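PDB 5HOS: cellulase from Xanthomonas axonopodis pv. citri, which probably hydrolyses internal beta-1,4-glucosidic bonds of cellulose and related glucans, as an endoglucanase of glycoside hydrolase family 5. Local coordinates for residues 170-175 and 215-220; 185-190 and 221-226; 274-279 and 326-331; 304-309 and 316-321. All blocks are in the same frame, centred on the assembly; numbering follows the deposited sequence.

Interaction 1. Residues 170-175 and 215-220; sequences TAAQAS and ASIRDP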
loop_
_atom_site.group_PDB
_atom_site.type_symbol
_atom_site.label_atom_id
_atom_site.label_comp_id
_atom_site.label_asym_id
_atom_site.label_seq_id
_atom_site.Cartn_x
_atom_site.Cartn_y
_atom_site.Cartn_z
ATOM N N THR A 170 -12.640 12.245 6.990
ATOM C CA THR A 170 -12.456 13.701 7.030
ATOM C C THR A 170 -10.981 14.098 6.886
ATOM O O THR A 170 -10.662 14.993 6.109
ATOM C CB THR A 170 -13.053 14.284 8.324
ATOM O OG1 THR A 170 -14.443 13.957 8.360
ATOM C CG2 THR A 170 -12.874 15.810 8.400
ATOM N N ALA A 171 -10.095 13.407 7.617
ATOM C CA ALA A 171 -8.658 13.611 7.488
ATOM C C ALA A 171 -8.154 13.271 6.075
ATOM O O ALA A 171 -7.395 14.041 5.483
ATOM C CB ALA A 171 -7.912 12.778 8.526
ATOM N N ALA A 172 -8.579 12.124 5.545
ATOM C CA ALA A 172 -8.178 11.701 4.201
ATOM C C ALA A 172 -8.612 12.737 3.174
ATOM O O ALA A 172 -7.840 13.119 2.302
ATOM C CB ALA A 172 -8.766 10.342 3.859
ATOM N N GLN A 173 -9.845 13.199 3.309
ATOM C CA GLN A 173 -10.371 14.215 2.382
ATOM C C GLN A 173 -9.547 15.493 2.422
ATOM O O GLN A 173 -9.269 16.093 1.380
ATOM C CB GLN A 173 -11.827 14.533 2.707
ATOM C CG GLN A 173 -12.512 15.439 1.695
ATOM C CD GLN A 173 -12.601 14.784 0.342
ATOM O OE1 GLN A 173 -13.418 13.892 0.136
ATOM N NE2 GLN A 173 -11.748 15.204 -0.589
ATOM N N ALA A 174 -9.151 15.909 3.620
ATOM C CA ALA A 174 -8.351 17.117 3.769
ATOM C C ALA A 174 -6.997 16.969 3.068
ATOM O O ALA A 174 -6.551 17.892 2.392
ATOM C CB ALA A 174 -8.164 17.451 5.235
ATOM N N SER A 175 -6.356 15.807 3.212
ATOM C CA SER A 175 -5.066 15.583 2.559
ATOM C C SER A 175 -5.211 15.485 1.030
ATOM O O SER A 175 -4.359 15.992 0.301
ATOM C CB SER A 175 -4.351 14.351 3.137
ATOM O OG SER A 175 -5.045 13.161 2.809
ATOM N N ALA A 215 -17.799 6.338 1.194
ATOM C CA ALA A 215 -18.711 6.606 0.060
ATOM C C ALA A 215 -18.692 8.064 -0.372
ATOM O O ALA A 215 -18.831 8.363 -1.560
ATOM C CB ALA A 215 -20.134 6.191 0.401
ATOM N N SER A 216 -18.526 8.970 0.589
ATOM C CA SER A 216 -18.556 10.396 0.290
ATOM C C SER A 216 -17.183 10.984 -0.058
ATOM O O SER A 216 -17.097 12.186 -0.315
ATOM C CB SER A 216 -19.190 11.158 1.459
ATOM O OG SER A 216 -18.487 10.912 2.662
ATOM N N ILE A 217 -16.122 10.170 -0.086
ATOM C CA ILE A 217 -14.804 10.666 -0.524
ATOM C C ILE A 217 -14.885 11.207 -1.944
ATOM O O ILE A 217 -15.460 10.572 -2.834
ATOM C CB ILE A 217 -13.689 9.598 -0.456
ATOM C CG1 ILE A 217 -13.225 9.413 0.986
ATOM C CG2 ILE A 217 -12.459 9.974 -1.309
ATOM C CD1 ILE A 217 -12.481 10.590 1.605
ATOM N N ARG A 218 -14.287 12.379 -2.129
ATOM C CA ARG A 218 -14.200 13.027 -3.427
ATOM C C ARG A 218 -12.741 13.419 -3.706
ATOM O O ARG A 218 -11.903 13.519 -2.790
ATOM C CB ARG A 218 -15.123 14.247 -3.469
ATOM C CG ARG A 218 -16.609 13.922 -3.315
ATOM C CD ARG A 218 -17.208 13.195 -4.523
ATOM N NE ARG A 218 -18.597 12.761 -4.288
ATOM C CZ ARG A 218 -18.985 11.580 -3.783
ATOM N NH1 ARG A 218 -18.109 10.638 -3.432
ATOM N NH2 ARG A 218 -20.284 11.332 -3.628
ATOM N N ASP A 219 -12.438 13.586 -4.980
ATOM C CA ASP A 219 -11.123 14.017 -5.428
ATOM C C ASP A 219 -11.354 15.147 -6.420
ATOM O O ASP A 219 -11.961 14.903 -7.459
ATOM C CB ASP A 219 -10.397 12.853 -6.117
ATOM C CG ASP A 219 -9.016 13.229 -6.641
ATOM O OD1 ASP A 219 -8.624 14.421 -6.610
ATOM O OD2 ASP A 219 -8.306 12.313 -7.116
ATOM N N PRO A 220 -10.853 16.367 -6.126
ATOM C CA PRO A 220 -10.980 17.475 -7.105
ATOM C C PRO A 220 -10.494 17.200 -8.542
ATOM O O PRO A 220 -10.988 17.849 -9.468
ATOM C CB PRO A 220 -10.153 18.599 -6.472
ATOM C CG PRO A 220 -10.282 18.353 -5.004
ATOM C CD PRO A 220 -10.289 16.846 -4.848
HETATM O O HOH W 1 -15.572 13.475 1.820
#

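Interaction 2. Residues 185-190 and 221-226; sequences TNLILV and LNRYAI. With SO4 (sulfate ion), chain B.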
loop_
_atom_site.group_PDB
_atom_site.type_symbol
_atom_site.label_atom_id
_atom_site.label_comp_id
_atom_site.label_asym_id
_atom_site.label_seq_id
_atom_site.Cartn_x
_atom_site.Cartn_y
_atom_site.Cartn_z
ATOM N N THR A 185 -1.068 16.020 -10.200
ATOM C CA THR A 185 -2.050 15.175 -10.865
ATOM C C THR A 185 -1.872 13.684 -10.617
ATOM O O THR A 185 -2.536 12.870 -11.256
ATOM C CB THR A 185 -1.985 15.398 -12.382
ATOM O OG1 THR A 185 -0.653 15.116 -12.832
ATOM C CG2 THR A 185 -2.345 16.825 -12.716
ATOM N N ASN A 186 -1.008 13.328 -9.672
ATOM C CA ASN A 186 -0.710 11.940 -9.385
ATOM C C ASN A 186 -1.918 11.143 -8.923
ATOM O O ASN A 186 -2.858 11.680 -8.329
ATOM C CB ASN A 186 0.340 11.829 -8.282
ATOM C CG ASN A 186 1.548 12.714 -8.525
ATOM O OD1 ASN A 186 1.426 13.941 -8.542
ATOM N ND2 ASN A 186 2.696 12.118 -8.677
ATOM N N LEU A 187 -1.857 9.846 -9.172
ATOM C CA LEU A 187 -2.815 8.929 -8.609
ATOM C C LEU A 187 -2.650 8.898 -7.094
ATOM O O LEU A 187 -1.517 8.837 -6.589
ATOM C CB LEU A 187 -2.593 7.541 -9.167
ATOM C CG LEU A 187 -3.397 6.418 -8.532
ATOM C CD1 LEU A 187 -4.878 6.553 -8.873
ATOM C CD2 LEU A 187 -2.811 5.090 -8.958
ATOM N N ILE A 188 -3.784 8.928 -6.394
ATOM C CA ILE A 188 -3.813 8.830 -4.944
ATOM C C ILE A 188 -4.517 7.537 -4.535
ATOM O O ILE A 188 -5.581 7.235 -5.029
ATOM C CB ILE A 188 -4.538 10.035 -4.290
ATOM C CG1 ILE A 188 -3.826 11.344 -4.630
ATOM C CG2 ILE A 188 -4.601 9.849 -2.772
ATOM C CD1 ILE A 188 -4.635 12.585 -4.322
ATOM N N LEU A 189 -3.916 6.790 -3.605
ATOM C CA LEU A 189 -4.543 5.625 -3.003
ATOM C C LEU A 189 -5.049 6.001 -1.607
ATOM O O LEU A 189 -4.267 6.445 -0.747
ATOM C CB LEU A 189 -3.564 4.453 -2.939
ATOM C CG LEU A 189 -2.944 3.989 -4.262
ATOM C CD1 LEU A 189 -2.048 2.790 -4.017
ATOM C CD2 LEU A 189 -3.984 3.667 -5.316
ATOM N N VAL A 190 -6.356 5.823 -1.406
ATOM C CA VAL A 190 -7.077 6.301 -0.213
ATOM C C VAL A 190 -7.572 5.089 0.574
ATOM O O VAL A 190 -8.424 4.340 0.088
ATOM C CB VAL A 190 -8.307 7.149 -0.604
ATOM C CG1 VAL A 190 -8.934 7.788 0.632
ATOM C CG2 VAL A 190 -7.922 8.222 -1.610
ATOM N N LEU A 221 -9.543 16.279 -8.730
ATOM C CA LEU A 221 -9.100 15.862 -10.077
ATOM C C LEU A 221 -9.595 14.470 -10.502
ATOM O O LEU A 221 -9.280 14.009 -11.586
ATOM C CB LEU A 221 -7.566 15.915 -10.182
ATOM C CG LEU A 221 -6.855 17.255 -9.947
ATOM C CD1 LEU A 221 -5.376 17.134 -10.275
ATOM C CD2 LEU A 221 -7.456 18.390 -10.763
ATOM N N ASN A 222 -10.379 13.808 -9.662
ATOM C CA ASN A 222 -10.932 12.494 -9.963
ATOM C C ASN A 222 -9.900 11.468 -10.466
ATOM O O ASN A 222 -10.099 10.826 -11.484
ATOM C CB ASN A 222 -12.099 12.628 -10.945
ATOM C CG ASN A 222 -13.019 11.417 -10.927
ATOM O OD1 ASN A 222 -13.021 10.627 -9.976
ATOM N ND2 ASN A 222 -13.807 11.268 -11.975
ATOM N N ARG A 223 -8.799 11.319 -9.730
ATOM C CA ARG A 223 -7.786 10.322 -10.057
ATOM C C ARG A 223 -7.285 9.649 -8.788
ATOM O O ARG A 223 -6.219 9.988 -8.258
ATOM C CB ARG A 223 -6.623 10.931 -10.835
ATOM C CG ARG A 223 -5.826 9.852 -11.553
ATOM C CD ARG A 223 -4.425 10.288 -11.914
ATOM N NE ARG A 223 -3.643 9.165 -12.424
ATOM C CZ ARG A 223 -2.365 9.242 -12.791
ATOM N NH1 ARG A 223 -1.700 10.397 -12.719
ATOM N NH2 ARG A 223 -1.745 8.155 -13.236
ATOM N N TYR A 224 -8.076 8.695 -8.320
ATOM C CA TYR A 224 -7.790 7.991 -7.071
ATOM C C TYR A 224 -8.370 6.594 -7.096
ATOM O O TYR A 224 -9.165 6.251 -7.969
ATOM C CB TYR A 224 -8.352 8.782 -5.885
ATOM C CG TYR A 224 -9.865 8.753 -5.747
ATOM C CD1 TYR A 224 -10.687 9.522 -6.577
ATOM C CD2 TYR A 224 -10.474 7.962 -4.784
ATOM C CE1 TYR A 224 -12.073 9.500 -6.436
ATOM C CE2 TYR A 224 -11.847 7.932 -4.637
ATOM C CZ TYR A 224 -12.646 8.697 -5.467
ATOM O OH TYR A 224 -14.007 8.643 -5.289
ATOM N N ALA A 225 -7.943 5.778 -6.140
ATOM C CA ALA A 225 -8.549 4.480 -5.906
ATOM C C ALA A 225 -8.608 4.256 -4.411
ATOM O O ALA A 225 -7.841 4.853 -3.662
ATOM C CB ALA A 225 -7.753 3.370 -6.580
ATOM N N ILE A 226 -9.547 3.411 -4.003
ATOM C CA ILE A 226 -9.689 3.010 -2.612
ATOM C C ILE A 226 -8.719 1.865 -2.369
ATOM O O ILE A 226 -8.745 0.855 -3.071
ATOM C CB ILE A 226 -11.130 2.553 -2.297
ATOM C CG1 ILE A 226 -12.143 3.659 -2.635
ATOM C CG2 ILE A 226 -11.256 2.115 -0.839
ATOM C CD1 ILE A 226 -11.896 4.986 -1.939
HETATM S S SO4 B . -4.670 5.559 -13.237
HETATM O O1 SO4 B . -5.417 6.655 -12.568
HETATM O O2 SO4 B . -4.795 5.714 -14.704
HETATM O O3 SO4 B . -3.249 5.623 -12.853
HETATM O O4 SO4 B . -5.255 4.257 -12.861
HETATM O O HOH W 2 0.486 12.583 -13.105
#

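Interaction 3. Residues 274-279 and 326-331; sequences TGNTVT and DKPQMS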
loop_
_atom_site.group_PDB
_atom_site.type_symbol
_atom_site.label_atom_id
_atom_site.label_comp_id
_atom_site.label_asym_id
_atom_site.label_seq_id
_atom_site.Cartn_x
_atom_site.Cartn_y
_atom_site.Cartn_z
ATOM N N THR A 274 0.035 -14.867 0.820
ATOM C CA THR A 274 -0.368 -16.261 1.051
ATOM C C THR A 274 0.900 -17.092 1.206
ATOM O O THR A 274 1.923 -16.793 0.575
ATOM C CB THR A 274 -1.213 -16.864 -0.102
ATOM O OG1 THR A 274 -0.498 -16.793 -1.345
ATOM C CG2 THR A 274 -2.555 -16.159 -0.246
ATOM N N GLY A 275 0.841 -18.116 2.054
ATOM C CA GLY A 275 1.977 -18.995 2.251
ATOM C C GLY A 275 2.077 -20.018 1.139
ATOM O O GLY A 275 1.224 -20.078 0.250
ATOM N N ASN A 276 3.131 -20.824 1.205
ATOM C CA ASN A 276 3.386 -21.837 0.201
ATOM C C ASN A 276 2.690 -23.151 0.559
ATOM O O ASN A 276 3.313 -24.067 1.087
ATOM C CB ASN A 276 4.891 -22.047 0.026
ATOM C CG ASN A 276 5.202 -23.027 -1.080
ATOM O OD1 ASN A 276 4.504 -23.067 -2.085
ATOM N ND2 ASN A 276 6.241 -23.834 -0.898
ATOM N N THR A 277 1.390 -23.213 0.279
ATOM C CA THR A 277 0.581 -24.429 0.480
ATOM C C THR A 277 -0.329 -24.626 -0.724
ATOM O O THR A 277 -0.621 -23.676 -1.454
ATOM C CB THR A 277 -0.292 -24.379 1.763
ATOM O OG1 THR A 277 -1.387 -23.464 1.591
ATOM C CG2 THR A 277 0.520 -23.975 2.986
ATOM N N VAL A 278 -0.794 -25.860 -0.903
ATOM C CA VAL A 278 -1.648 -26.215 -2.038
ATOM C C VAL A 278 -2.941 -25.393 -2.025
ATOM O O VAL A 278 -3.358 -24.867 -3.062
ATOM C CB VAL A 278 -1.976 -27.732 -2.057
ATOM C CG1 VAL A 278 -3.016 -28.053 -3.122
ATOM C CG2 VAL A 278 -0.710 -28.545 -2.317
ATOM N N THR A 279 -3.565 -25.288 -0.853
ATOM C CA THR A 279 -4.800 -24.506 -0.704
ATOM C C THR A 279 -4.567 -23.017 -0.957
ATOM O O THR A 279 -5.347 -22.385 -1.669
ATOM C CB THR A 279 -5.438 -24.725 0.685
ATOM O OG1 THR A 279 -5.659 -26.115 0.867
ATOM C CG2 THR A 279 -6.776 -23.986 0.810
ATOM N N ASP A 326 13.806 -17.964 -7.693
ATOM C CA ASP A 326 12.470 -17.475 -7.359
ATOM C C ASP A 326 11.901 -18.227 -6.169
ATOM O O ASP A 326 12.159 -19.426 -5.993
ATOM C CB ASP A 326 11.504 -17.680 -8.526
ATOM C CG ASP A 326 11.903 -16.928 -9.763
ATOM O OD1 ASP A 326 12.798 -16.062 -9.698
ATOM O OD2 ASP A 326 11.306 -17.217 -10.818
ATOM N N LYS A 327 11.118 -17.518 -5.365
ATOM C CA LYS A 327 10.334 -18.148 -4.308
ATOM C C LYS A 327 9.080 -18.811 -4.911
ATOM O O LYS A 327 8.644 -18.432 -6.009
ATOM C CB LYS A 327 9.954 -17.123 -3.240
ATOM C CG LYS A 327 11.140 -16.639 -2.412
ATOM C CD LYS A 327 11.555 -17.656 -1.349
ATOM C CE LYS A 327 12.391 -17.014 -0.252
ATOM N NZ LYS A 327 13.702 -16.528 -0.756
ATOM N N PRO A 328 8.498 -19.801 -4.203
ATOM C CA PRO A 328 7.381 -20.584 -4.753
ATOM C C PRO A 328 6.208 -19.769 -5.288
ATOM O O PRO A 328 5.749 -20.022 -6.398
ATOM C CB PRO A 328 6.940 -21.442 -3.562
ATOM C CG PRO A 328 8.191 -21.651 -2.782
ATOM C CD PRO A 328 8.977 -20.374 -2.924
ATOM N N GLN A 329 5.767 -18.767 -4.529
ATOM C CA GLN A 329 4.570 -18.003 -4.900
ATOM C C GLN A 329 4.744 -17.190 -6.184
ATOM O O GLN A 329 3.749 -16.834 -6.815
ATOM C CB GLN A 329 4.125 -17.079 -3.760
ATOM C CG GLN A 329 3.758 -17.798 -2.466
ATOM C CD GLN A 329 4.907 -17.867 -1.476
ATOM O OE1 GLN A 329 6.057 -18.113 -1.859
ATOM N NE2 GLN A 329 4.608 -17.662 -0.199
ATOM N N MET A 330 5.993 -16.898 -6.567
ATOM C CA MET A 330 6.272 -16.162 -7.801
ATOM C C MET A 330 5.807 -16.887 -9.074
ATOM O O MET A 330 5.495 -16.237 -10.074
ATOM C CB MET A 330 7.775 -15.824 -7.903
ATOM C CG MET A 330 8.142 -14.841 -9.010
ATOM S SD MET A 330 7.235 -13.271 -8.957
ATOM C CE MET A 330 7.791 -12.648 -7.367
ATOM N N SER A 331 5.742 -18.220 -9.043
ATOM C CA SER A 331 5.254 -18.983 -10.201
ATOM C C SER A 331 3.772 -18.710 -10.497
ATOM O O SER A 331 3.315 -18.946 -11.612
ATOM C CB SER A 331 5.496 -20.488 -10.014
ATOM O OG SER A 331 4.631 -21.021 -9.032
#

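Interaction 4. Residues 304-309 and 316-321; sequences WAAGAW and FNVQPD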
loop_
_atom_site.group_PDB
_atom_site.type_symbol
_atom_site.label_atom_id
_atom_site.label_comp_id
_atom_site.label_asym_id
_atom_site.label_seq_id
_atom_site.Cartn_x
_atom_site.Cartn_y
_atom_site.Cartn_z
ATOM N N TRP A 304 2.395 -8.444 -0.479
ATOM C CA TRP A 304 3.200 -8.241 0.723
ATOM C C TRP A 304 3.874 -9.587 1.032
ATOM O O TRP A 304 3.168 -10.544 1.348
ATOM C CB TRP A 304 2.337 -7.808 1.919
ATOM C CG TRP A 304 3.185 -7.539 3.123
ATOM C CD1 TRP A 304 3.634 -8.451 4.030
ATOM C CD2 TRP A 304 3.736 -6.279 3.518
ATOM N NE1 TRP A 304 4.423 -7.837 4.973
ATOM C CE2 TRP A 304 4.509 -6.504 4.680
ATOM C CE3 TRP A 304 3.662 -4.983 2.999
ATOM C CZ2 TRP A 304 5.185 -5.476 5.341
ATOM C CZ3 TRP A 304 4.340 -3.960 3.653
ATOM C CH2 TRP A 304 5.097 -4.213 4.810
ATOM N N ALA A 305 5.201 -9.705 0.957
ATOM C CA ALA A 305 6.156 -8.637 0.596
ATOM C C ALA A 305 7.454 -9.255 0.112
ATOM O O ALA A 305 7.615 -10.465 0.129
ATOM C CB ALA A 305 6.440 -7.747 1.796
ATOM N N ALA A 306 8.368 -8.397 -0.331
ATOM C CA ALA A 306 9.757 -8.757 -0.542
ATOM C C ALA A 306 10.623 -7.698 0.155
ATOM O O ALA A 306 10.115 -6.858 0.901
ATOM C CB ALA A 306 10.058 -8.856 -2.030
ATOM N N GLY A 307 11.925 -7.737 -0.088
ATOM C CA GLY A 307 12.879 -6.891 0.621
ATOM C C GLY A 307 13.979 -7.780 1.156
ATOM O O GLY A 307 13.740 -8.943 1.497
ATOM N N ALA A 308 15.179 -7.221 1.238
ATOM C CA ALA A 308 16.385 -8.005 1.506
ATOM C C ALA A 308 16.528 -8.521 2.945
ATOM O O ALA A 308 17.319 -9.442 3.181
ATOM C CB ALA A 308 17.623 -7.199 1.113
ATOM N N TRP A 309 15.788 -7.946 3.899
ATOM C CA TRP A 309 15.983 -8.265 5.326
ATOM C C TRP A 309 14.912 -9.148 5.978
ATOM O O TRP A 309 14.931 -9.323 7.198
ATOM C CB TRP A 309 16.180 -6.966 6.131
ATOM C CG TRP A 309 17.519 -6.270 5.905
ATOM C CD1 TRP A 309 18.564 -6.698 5.122
ATOM C CD2 TRP A 309 17.955 -5.045 6.510
ATOM N NE1 TRP A 309 19.604 -5.802 5.191
ATOM C CE2 TRP A 309 19.263 -4.784 6.041
ATOM C CE3 TRP A 309 17.364 -4.144 7.402
ATOM C CZ2 TRP A 309 19.987 -3.647 6.428
ATOM C CZ3 TRP A 309 18.084 -3.015 7.796
ATOM C CH2 TRP A 309 19.384 -2.779 7.307
ATOM N N PHE A 316 5.446 -15.125 3.585
ATOM C CA PHE A 316 5.046 -14.364 2.394
ATOM C C PHE A 316 6.218 -13.786 1.613
ATOM O O PHE A 316 6.005 -13.071 0.631
ATOM C CB PHE A 316 4.100 -13.215 2.776
ATOM C CG PHE A 316 2.925 -13.625 3.627
ATOM C CD1 PHE A 316 2.233 -14.805 3.385
ATOM C CD2 PHE A 316 2.485 -12.798 4.654
ATOM C CE1 PHE A 316 1.143 -15.166 4.161
ATOM C CE2 PHE A 316 1.388 -13.149 5.428
ATOM C CZ PHE A 316 0.716 -14.337 5.186
ATOM N N ASN A 317 7.447 -14.091 2.024
ATOM C CA ASN A 317 8.627 -13.472 1.417
ATOM C C ASN A 317 8.859 -13.964 -0.006
ATOM O O ASN A 317 9.074 -15.156 -0.220
ATOM C CB ASN A 317 9.875 -13.734 2.265
ATOM C CG ASN A 317 11.097 -12.984 1.756
ATOM O OD1 ASN A 317 10.986 -12.000 1.005
ATOM N ND2 ASN A 317 12.275 -13.448 2.152
ATOM N N VAL A 318 8.836 -13.046 -0.976
ATOM C CA VAL A 318 9.127 -13.405 -2.376
ATOM C C VAL A 318 10.445 -12.794 -2.860
ATOM O O VAL A 318 10.712 -12.754 -4.056
ATOM C CB VAL A 318 7.953 -13.106 -3.341
ATOM C CG1 VAL A 318 6.787 -14.034 -3.042
ATOM C CG2 VAL A 318 7.512 -11.649 -3.284
ATOM N N GLN A 319 11.276 -12.344 -1.923
ATOM C CA GLN A 319 12.660 -11.963 -2.227
ATOM C C GLN A 319 13.385 -13.216 -2.722
ATOM O O GLN A 319 13.301 -14.259 -2.061
ATOM C CB GLN A 319 13.372 -11.452 -0.967
ATOM C CG GLN A 319 14.757 -10.863 -1.201
ATOM C CD GLN A 319 14.711 -9.483 -1.828
ATOM O OE1 GLN A 319 13.640 -8.963 -2.138
ATOM N NE2 GLN A 319 15.874 -8.876 -2.005
ATOM N N PRO A 320 14.102 -13.124 -3.866
ATOM C CA PRO A 320 14.868 -14.300 -4.304
ATOM C C PRO A 320 15.907 -14.718 -3.261
ATOM O O PRO A 320 16.370 -13.882 -2.475
ATOM C CB PRO A 320 15.529 -13.854 -5.620
ATOM C CG PRO A 320 15.271 -12.400 -5.766
ATOM C CD PRO A 320 14.206 -11.989 -4.803
ATOM N N ASP A 321 16.242 -16.006 -3.239
ATOM C CA ASP A 321 17.206 -16.537 -2.263
ATOM C C ASP A 321 18.655 -16.140 -2.618
ATOM O O ASP A 321 18.891 -15.448 -3.610
ATOM C CB ASP A 321 17.037 -18.064 -2.089
ATOM C CG ASP A 321 17.426 -18.880 -3.329
ATOM O OD1 ASP A 321 18.131 -18.387 -4.229
ATOM O OD2 ASP A 321 17.021 -20.057 -3.388
HETATM O O HOH W 3 14.550 -11.519 2.307
#

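Interaction 1. Residues 170-175 and 215-220
In the outer layer of a TIM barrel, helix 165-181 meets the loop that leads into strand 224-231, and the primary amide of Gln173 reads the backbone of Arg218 at both ends. Arg218 N donates to Gln173 OE1 at 2.9 Å, nearly straight at 169° and on a lone pair in the plane of the amide carbonyl. The other half of the amide returns the favour: Gln173 NE2 reaches Arg218 O at 2.8 Å, within its own amide plane but above that of the peptide carbonyl. Glutamine suits the place because one flat group offers an acceptor and a donor side by side, matching the N-H and C=O of a single extended residue. With CG anti to the backbone N (chi1 -173°) and a bend at chi2, the chain leaves the helix and sets its amide against the loop. Next to it, Ile217 brings CD1 to the helix, 4.4 Å from Ala172 CB, where the small alanine lets the loop come close; Ile176 and Tyr224 also pack on this isoleucine. The grip on OE1 is completed by a water that donates to it at 2.8 Å and also donates to Ser216 O at 2.9 Å.

Interaction 2. Residues 185-190 and 221-226
A sulfate ion, probably from the crystallisation liquor, sits beside the start of two parallel barrel strands, held by the Arg223 guanidinium. Arg223 NE donates to sulfate O1 at 3.1 Å and NH2 to O3 at 3.0 Å, both bonds fairly straight; NE and NH2 together turn one edge of the flat group to the anion. NH1 turns to the other segment and meets Thr185 O at 3.0 Å, close to the guanidinium plane. Arginine fits because its fully extended chain, CG anti to the backbone N (chi1 -161°), spans to the neighbouring segment and presents N-H groups in several directions; one face lies over Leu187 N, and Leu187 CB packs against NE.

Beyond it the strands pair in parallel, axes 4.7 Å apart: Ile188 N bonds to Arg223 O, Ala225 N to Ile188 O, and Val190 N to Ala225 O at 2.9 Å. On the face bearing Ile188, Tyr224 and Val190, Val190 CG2 meets Tyr224 CD2; on the other, Leu189 CD2 touches Ala225 CB at 4.0 Å. Lys28, Tyr29 and Arg266 also bind the sulfate, and Asn150 takes a further bond from NH2. The cluster of basic groups is thus suited to an anion, whose charge would probably offset theirs, while the Thr185 and Asn150 oxygens help fix the guanidinium's rotation.

Interaction 3. Residues 274-279 and 326-331
Gln329, in the type I beta turn from Lys327 to Met330 that leads into the last helix of this TIM barrel, reaches across to the loop following strand 267-273. CB starts out toward that loop, and CG, anti to its own carbonyl carbon (chi1 -61°), passes 3.7 Å from Thr274 O. A bend at chi2 (95°) then swings the amide round: CD lies 3.8 Å from the same oxygen, and NE2 completes the approach with a hydrogen bond to Thr274 O of 2.9 Å. The bond is almost straight, 171° at the hydrogen, and lies in the plane of both the peptide carbonyl and the side-chain amide. NE2 also donates to Pro315 O, so the amide nitrogen links two backbone carbonyls of separate loops. Glutamine is well chosen here, being long enough to cross and carrying two N-H groups on one nitrogen; Trp303 packs beside it in a buried setting.

Past Thr274, Gly275 follows and the chain folds into an inverse gamma turn centred on Asn276. Thr277 comes next as N-cap of helix 278-293, its OG1 accepting from the backbone N of Cys280, a cysteine that is disulfide-bonded to Cys243. Proline suits the first corner of the opposing turn, since its ring already fixes phi near the value needed. Pro328 and Asn276 meet on the outer side of the contact, their side chains crossing at about a right angle. The amide of Asn276 rests against the ring carbons: ND2 lies 3.5 Å from Pro328 CG, and OD1 approaches Pro328 CB at 3.3 Å.

Interaction 4. Residues 304-309 and 316-321
Gly307 N donates to Gln319 OE1 at 2.9 Å, the shortest hydrogen bond between these segments, arriving from above the plane of the amide carbonyl rather than on a lone pair. Gln319 lies alongside the backbone here: CG, anti to the backbone N (chi1 -173°), and CD both pass close to Gly307 O, and NE2 ends 3.7 Å from Ala308 CA. Residue 307 has a backbone conformation (phi 129°) in which a beta carbon would collide with the carbonyl oxygen of Ala306, and glycine avoids this.

One step back, Val318 N bonds to Ala305 O at 3.1 Å, in the plane of that carbonyl, and a weak bond runs from Ala305 N to Phe316 O. Ala306 CB fits between Gln319 OE1 and Val318 CG2, the latter 4.0 Å away; a small residue suits this close passage of two chains. Asn317 shapes the partner loop through an Asx turn, its OD1 accepting from Gln319 N at 3.0 Å. Its ND2 donates a hydrogen bond to a water that in turn donates to Gly307 O. Phe316 CB touches Trp304 O at 3.2 Å.

The peptide bond before Ala305 is cis, at the corner ending the last strand of the (beta/alpha)8 barrel; a cis peptide after tryptophan here is familiar in family 5 glycoside hydrolases, and this one probably corresponds. Ala305 CB lies over one face of the Trp304 indole. Trp304 lies beside Asn33 of the adjoining strand 29-34 and Arg72 of strand 70-75, the next one round the barrel, whereas Ala306 continues the pairing with strand 29-34 and packs on Phe63 of helix 57-65, whose Glu59 touches Gln319.

Overall arrangement
Read from the N terminus, helix 165-181 opens interaction 1 and strand 188-191 opens interaction 2 before either closes; the loop at 215-220 then closes the first and strand 224-231 the second, so the two cross. They touch through Asp219 and Tyr224, joining an outer helix to adjacent barrel strands. Later, interaction 3 opens at 274-279 and closes at 326-331, and interaction 4, from strand 298-306 to the loop at 316-321, lies wholly within that span. Lys327 and Gln319 connect this pair. The two groups lie on opposite sides of the chain's centre, with centres of interactions 2 and 4 about 28 Å apart, yet both reach the barrel's single closed sheet.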